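Local atomic coordinates of beta-agarase (Persicobacter, PDB entry 6AII), a protein that probably cleaves the beta-linkages of agarose as a GH16-family beta-agarase, releasing neoagarobiose. Residues P117-A122 / R319-E324; Y143-I148 / S176-N181. All coordinates share one frame; numbering follows the deposited sequence.

Interaction 1: residues P117-A122 / R319-E324; sequences PVFVEA and RVYTPE
Glu121 OE1 is gripped by two donors of one group, Arg319 NE at 2.8 Å and Arg319 NH2 also at 2.8 Å. The carboxylate and guanidinium planes are 4° apart, and the NH2 bond uses the syn lone pair of OE1. Arg319 NH1 leans the other way, making a weak bond to Tyr321 OH and a hydrogen bond to Ile9 O, while NH2 also reaches Pro10 O. An alanine in place of Arg319 would probably leave the buried Glu121 carboxylate without its charged mate and free the N-terminal loop of two anchors. Both segments are neighbouring antiparallel strands in one sheet of the GH16 beta-sandwich (jelly roll), with strand 217-225 on the far side of 118-125. Phe119 N meets Tyr321 O at 2.9 Å, and Tyr321 N returns the bond to Phe119 O. On the face of Glu121 and Arg319, the edge of the Phe119 ring approaches the Tyr321 ring, CD2 to CD1 at 4.2 Å. The other face is aliphatic: Val118 CG2, anti to its backbone N, presses on Val320 CG1 at 3.5 Å, and Val320 CG2 lies alongside both methyls of Val120. Beyond the ladder, Pro117 CG meets Pro323 CG at 3.8 Å.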
loop_
_atom_site.group_PDB
_atom_site.type_symbol
_atom_site.label_atom_id
_atom_site.label_comp_id
_atom_site.label_asym_id
_atom_site.label_seq_id
_atom_site.Cartn_x
_atom_site.Cartn_y
_atom_site.Cartn_z
ATOM N N PRO A 117 1.813 17.274 -9.121
ATOM C CA PRO A 117 0.566 16.550 -9.388
ATOM C C PRO A 117 0.868 15.190 -10.037
ATOM O O PRO A 117 1.597 15.029 -11.073
ATOM C CB PRO A 117 -0.287 17.465 -10.291
ATOM C CG PRO A 117 0.755 18.244 -11.066
ATOM C CD PRO A 117 2.005 18.282 -10.203
ATOM N N VAL A 118 0.346 14.109 -9.444
ATOM C CA VAL A 118 0.631 12.782 -9.987
ATOM C C VAL A 118 -0.477 11.796 -9.601
ATOM O O VAL A 118 -1.010 11.893 -8.513
ATOM C CB VAL A 118 1.972 12.275 -9.478
ATOM C CG1 VAL A 118 2.002 12.165 -7.963
ATOM C CG2 VAL A 118 2.408 10.971 -10.127
ATOM N N PHE A 119 -0.777 10.899 -10.506
ATOM C CA PHE A 119 -1.748 9.819 -10.262
ATOM C C PHE A 119 -0.949 8.513 -10.246
ATOM O O PHE A 119 -0.194 8.189 -11.240
ATOM C CB PHE A 119 -2.856 9.816 -11.309
ATOM C CG PHE A 119 -3.793 8.648 -11.131
ATOM C CD1 PHE A 119 -4.831 8.719 -10.223
ATOM C CD2 PHE A 119 -3.700 7.520 -11.937
ATOM C CE1 PHE A 119 -5.698 7.645 -10.061
ATOM C CE2 PHE A 119 -4.579 6.451 -11.771
ATOM C CZ PHE A 119 -5.572 6.515 -10.847
ATOM N N VAL A 120 -1.097 7.687 -9.173
ATOM C CA VAL A 120 -0.369 6.445 -9.035
ATOM C C VAL A 120 -1.405 5.326 -8.825
ATOM O O VAL A 120 -2.199 5.483 -7.893
ATOM C CB VAL A 120 0.585 6.490 -7.821
ATOM C CG1 VAL A 120 1.302 5.163 -7.615
ATOM C CG2 VAL A 120 1.578 7.654 -7.968
ATOM N N GLU A 121 -1.314 4.257 -9.562
ATOM C CA GLU A 121 -2.332 3.182 -9.438
ATOM C C GLU A 121 -1.667 1.844 -9.671
ATOM O O GLU A 121 -0.822 1.680 -10.569
ATOM C CB GLU A 121 -3.442 3.405 -10.439
ATOM C CG GLU A 121 -4.678 2.536 -10.277
ATOM C CD GLU A 121 -5.725 2.907 -11.323
ATOM O OE1 GLU A 121 -5.327 3.009 -12.531
ATOM O OE2 GLU A 121 -6.931 2.985 -10.969
ATOM N N ALA A 122 -2.106 0.832 -8.887
ATOM C CA ALA A 122 -1.633 -0.507 -9.100
ATOM C C ALA A 122 -2.838 -1.435 -9.252
ATOM O O ALA A 122 -3.884 -1.238 -8.597
ATOM C CB ALA A 122 -0.784 -0.924 -7.918
ATOM N N ARG A 319 0.963 1.801 -12.750
ATOM C CA ARG A 319 1.023 2.908 -13.768
ATOM C C ARG A 319 0.972 4.233 -13.036
ATOM O O ARG A 319 0.289 4.419 -12.028
ATOM C CB ARG A 319 -0.077 2.773 -14.820
ATOM C CG ARG A 319 -1.498 2.977 -14.286
ATOM C CD ARG A 319 -2.516 2.663 -15.365
ATOM N NE ARG A 319 -3.851 3.018 -14.961
ATOM C CZ ARG A 319 -4.886 3.271 -15.732
ATOM N NH1 ARG A 319 -4.714 3.354 -17.061
ATOM N NH2 ARG A 319 -6.101 3.358 -15.188
ATOM N N VAL A 320 1.765 5.174 -13.562
ATOM C CA VAL A 320 1.906 6.495 -13.029
ATOM C C VAL A 320 1.715 7.525 -14.155
ATOM O O VAL A 320 2.298 7.304 -15.223
ATOM C CB VAL A 320 3.265 6.687 -12.350
ATOM C CG1 VAL A 320 3.458 8.100 -11.912
ATOM C CG2 VAL A 320 3.382 5.741 -11.135
ATOM N N TYR A 321 0.911 8.530 -13.877
ATOM C CA TYR A 321 0.669 9.599 -14.877
ATOM C C TYR A 321 0.818 10.962 -14.199
ATOM O O TYR A 321 0.464 11.176 -13.060
ATOM C CB TYR A 321 -0.713 9.537 -15.524
ATOM C CG TYR A 321 -1.087 8.279 -16.251
ATOM C CD1 TYR A 321 -1.588 7.174 -15.558
ATOM C CD2 TYR A 321 -0.956 8.158 -17.616
ATOM C CE1 TYR A 321 -1.940 6.013 -16.211
ATOM C CE2 TYR A 321 -1.287 6.986 -18.255
ATOM C CZ TYR A 321 -1.835 5.922 -17.573
ATOM O OH TYR A 321 -2.185 4.801 -18.268
ATOM N N THR A 322 1.275 11.952 -15.007
ATOM C CA THR A 322 1.298 13.331 -14.624
ATOM C C THR A 322 0.512 14.139 -15.697
ATOM O O THR A 322 0.397 13.738 -16.828
ATOM C CB THR A 322 2.732 13.866 -14.448
ATOM O OG1 THR A 322 3.319 13.880 -15.760
ATOM C CG2 THR A 322 3.489 13.063 -13.409
ATOM N N PRO A 323 -0.081 15.265 -15.310
ATOM C CA PRO A 323 -0.914 16.090 -16.170
ATOM C C PRO A 323 -0.044 16.913 -17.119
ATOM O O PRO A 323 1.039 17.414 -16.680
ATOM C CB PRO A 323 -1.661 17.105 -15.291
ATOM C CG PRO A 323 -1.291 16.758 -13.889
ATOM C CD PRO A 323 -0.158 15.783 -13.935
ATOM N N GLU A 324 -0.521 16.996 -18.379
ATOM C CA GLU A 324 0.142 17.886 -19.347
ATOM C C GLU A 324 -0.934 18.626 -20.121
ATOM O O GLU A 324 -2.014 18.141 -20.275
ATOM C CB GLU A 324 1.066 17.008 -20.185
ATOM C CG GLU A 324 0.891 17.022 -21.637
ATOM C CD GLU A 324 1.810 16.009 -22.294
ATOM O OE1 GLU A 324 1.238 15.067 -22.854
ATOM O OE2 GLU A 324 3.052 16.219 -22.271
#

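Interaction 2: residues Y143-I148 / S176-N181; sequences YEEIDI and SHHVFN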
loop_
_atom_site.group_PDB
_atom_site.type_symbol
_atom_site.label_atom_id
_atom_site.label_comp_id
_atom_site.label_asym_id
_atom_site.label_seq_id
_atom_site.Cartn_x
_atom_site.Cartn_y
_atom_site.Cartn_z
ATOM N N TYR A 143 9.631 11.601 6.373
ATOM C CA TYR A 143 8.787 12.560 7.040
ATOM C C TYR A 143 7.370 12.607 6.444
ATOM O O TYR A 143 6.429 13.110 7.110
ATOM C CB TYR A 143 9.379 13.967 6.991
ATOM C CG TYR A 143 10.228 14.274 8.207
ATOM C CD1 TYR A 143 11.540 13.838 8.297
ATOM C CD2 TYR A 143 9.660 14.884 9.311
ATOM C CE1 TYR A 143 12.294 14.079 9.437
ATOM C CE2 TYR A 143 10.389 15.121 10.458
ATOM C CZ TYR A 143 11.708 14.717 10.516
ATOM O OH TYR A 143 12.388 14.961 11.677
ATOM N N GLU A 144 7.203 12.203 5.170
ATOM C CA GLU A 144 5.910 12.383 4.503
ATOM C C GLU A 144 5.576 11.096 3.744
ATOM O O GLU A 144 6.400 10.562 3.039
ATOM C CB GLU A 144 5.902 13.560 3.531
ATOM C CG GLU A 144 6.107 14.897 4.235
ATOM C CD GLU A 144 6.225 16.119 3.358
ATOM O OE1 GLU A 144 5.857 16.043 2.157
ATOM O OE2 GLU A 144 6.677 17.183 3.916
ATOM N N GLU A 145 4.378 10.589 3.942
ATOM C CA GLU A 145 3.979 9.248 3.438
ATOM C C GLU A 145 2.525 9.310 2.937
ATOM O O GLU A 145 1.676 9.931 3.566
ATOM C CB GLU A 145 4.131 8.268 4.597
ATOM C CG GLU A 145 3.486 6.887 4.384
ATOM C CD GLU A 145 3.611 5.930 5.542
ATOM O OE1 GLU A 145 4.592 6.118 6.285
ATOM O OE2 GLU A 145 2.749 4.974 5.669
ATOM N N ILE A 146 2.222 8.550 1.877
ATOM C CA ILE A 146 0.851 8.363 1.441
ATOM C C ILE A 146 0.557 6.866 1.361
ATOM O O ILE A 146 1.295 6.152 0.748
ATOM C CB ILE A 146 0.646 9.063 0.075
ATOM C CG1 ILE A 146 0.799 10.572 0.217
ATOM C CG2 ILE A 146 -0.722 8.672 -0.526
ATOM C CD1 ILE A 146 0.958 11.300 -1.118
ATOM N N ASP A 147 -0.534 6.430 1.963
ATOM C CA ASP A 147 -0.892 5.000 1.968
ATOM C C ASP A 147 -2.057 4.779 0.982
ATOM O O ASP A 147 -3.227 5.185 1.299
ATOM C CB ASP A 147 -1.341 4.566 3.352
ATOM C CG ASP A 147 -0.252 4.879 4.363
ATOM O OD1 ASP A 147 0.907 4.503 4.105
ATOM O OD2 ASP A 147 -0.574 5.633 5.309
ATOM N N ILE A 148 -1.673 4.127 -0.151
ATOM C CA ILE A 148 -2.580 3.826 -1.209
ATOM C C ILE A 148 -3.500 2.683 -0.761
ATOM O O ILE A 148 -4.693 2.713 -0.991
ATOM C CB ILE A 148 -1.850 3.573 -2.516
ATOM C CG1 ILE A 148 -1.081 4.843 -2.928
ATOM C CG2 ILE A 148 -2.816 3.182 -3.607
ATOM C CD1 ILE A 148 -0.211 4.696 -4.128
ATOM N N SER A 176 -5.047 6.350 3.672
ATOM C CA SER A 176 -4.501 7.270 4.664
ATOM C C SER A 176 -3.196 7.881 4.174
ATOM O O SER A 176 -2.783 7.717 3.011
ATOM C CB SER A 176 -4.293 6.511 5.994
ATOM O OG SER A 176 -4.172 7.469 7.035
ATOM N N HIS A 177 -2.568 8.641 5.047
ATOM C CA HIS A 177 -1.239 9.235 4.814
ATOM C C HIS A 177 -0.689 9.630 6.186
ATOM O O HIS A 177 -1.466 9.689 7.145
ATOM C CB HIS A 177 -1.377 10.431 3.882
ATOM C CG HIS A 177 -1.945 11.651 4.542
ATOM N ND1 HIS A 177 -3.292 11.856 4.710
ATOM C CD2 HIS A 177 -1.306 12.682 5.194
ATOM C CE1 HIS A 177 -3.503 13.001 5.337
ATOM N NE2 HIS A 177 -2.260 13.523 5.698
ATOM N N HIS A 178 0.614 9.944 6.258
ATOM C CA HIS A 178 1.227 10.345 7.559
ATOM C C HIS A 178 2.140 11.542 7.300
ATOM O O HIS A 178 2.799 11.565 6.251
ATOM C CB HIS A 178 2.071 9.233 8.172
ATOM C CG HIS A 178 1.330 7.991 8.538
ATOM N ND1 HIS A 178 1.126 7.668 9.844
ATOM C CD2 HIS A 178 0.789 6.999 7.777
ATOM C CE1 HIS A 178 0.478 6.508 9.910
ATOM N NE2 HIS A 178 0.243 6.072 8.637
ATOM N N VAL A 179 2.123 12.458 8.256
ATOM C CA VAL A 179 3.235 13.397 8.352
ATOM C C VAL A 179 3.798 13.300 9.771
ATOM O O VAL A 179 3.082 13.294 10.775
ATOM C CB VAL A 179 2.842 14.835 7.973
ATOM C CG1 VAL A 179 2.548 14.960 6.491
ATOM C CG2 VAL A 179 1.670 15.371 8.778
ATOM N N PHE A 180 5.122 13.201 9.797
ATOM C CA PHE A 180 5.856 12.996 10.984
ATOM C C PHE A 180 6.523 14.306 11.428
ATOM O O PHE A 180 6.594 15.263 10.677
ATOM C CB PHE A 180 6.923 11.926 10.771
ATOM C CG PHE A 180 6.343 10.562 10.426
ATOM C CD1 PHE A 180 5.922 9.704 11.420
ATOM C CD2 PHE A 180 6.192 10.171 9.096
ATOM C CE1 PHE A 180 5.382 8.465 11.119
ATOM C CE2 PHE A 180 5.652 8.926 8.800
ATOM C CZ PHE A 180 5.216 8.094 9.814
ATOM N N ASN A 181 6.994 14.284 12.671
ATOM C CA ASN A 181 7.674 15.462 13.218
ATOM C C ASN A 181 8.726 14.969 14.211
ATOM O O ASN A 181 8.503 14.012 14.934
ATOM C CB ASN A 181 6.662 16.386 13.890
ATOM C CG ASN A 181 7.236 17.747 14.249
ATOM O OD1 ASN A 181 7.886 18.385 13.430
ATOM N ND2 ASN A 181 6.979 18.177 15.474
#
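Glu145 and His178 form a hydrogen-bonded pair between antiparallel strands, their side chains lying side by side, in the second sheet of the GH16 jelly roll. The Glu145-Ile146-Asp147 sequence is consistent with the family's catalytic signature, in which the first glutamate is the nucleophile in relatives. Glu145 can be followed outward. Its CB sits 3.9 Å from His178 O, the carbonyl that accepts the Glu145 N-H. With CG anti to the backbone N (chi1 167°), the chain runs out fully extended beside the imidazole, and CD comes to 3.8 Å from His178 CD2. At the tip the two oxygens part: OE2 turns to His178 CD2 and OE1 to the edge of the Phe180 ring, 3.9 Å from CE2. Carboxylate and imidazole planes are 39° apart. His178 ND1 is hydrogen-bonded to Asp190 OD1, which limits the turning of the ring, while Trp136 and Ile138 of the neighbouring strand 132-139 touch Glu145.

Further ladder bonds join Phe180 N to Tyr143 O and Asp147 N to Ser176 O. Past the first of these, Tyr143 lays its ring edge against the backbone, CD2 at 3.4 Å from Phe180 O, and its OH is tied to Arg183 N. On the same face as Glu145, Asp147 sets its carboxylate 76° from the imidazole plane. Its OD2 points at the ring edge of His178, 3.1 Å from CD2.

How the interactions relate
The two contacts belong to the two facing sheets of the sandwich, with centres about 18 Å apart. They meet through its interior, where Val120 CG1, on the aliphatic face of interaction 1, packs at 3.8 Å on Ile148 CD1, one residue past Asp147 of interaction 2. Strand 217-225 links them: it pairs with 118-125 through its backbone, and its side chains pack on Ile146 and Ile148 of the other sheet. In sequence, interaction 2 falls wholly between the segments of interaction 1, so the 117-122/319-324 pairing joins chain parts flanking the probable catalytic strand. The calcium belongs to the interaction 1 side: the side chain of Arg319 is about 11 Å from it, and Asp316, on the same strand, is a ligand.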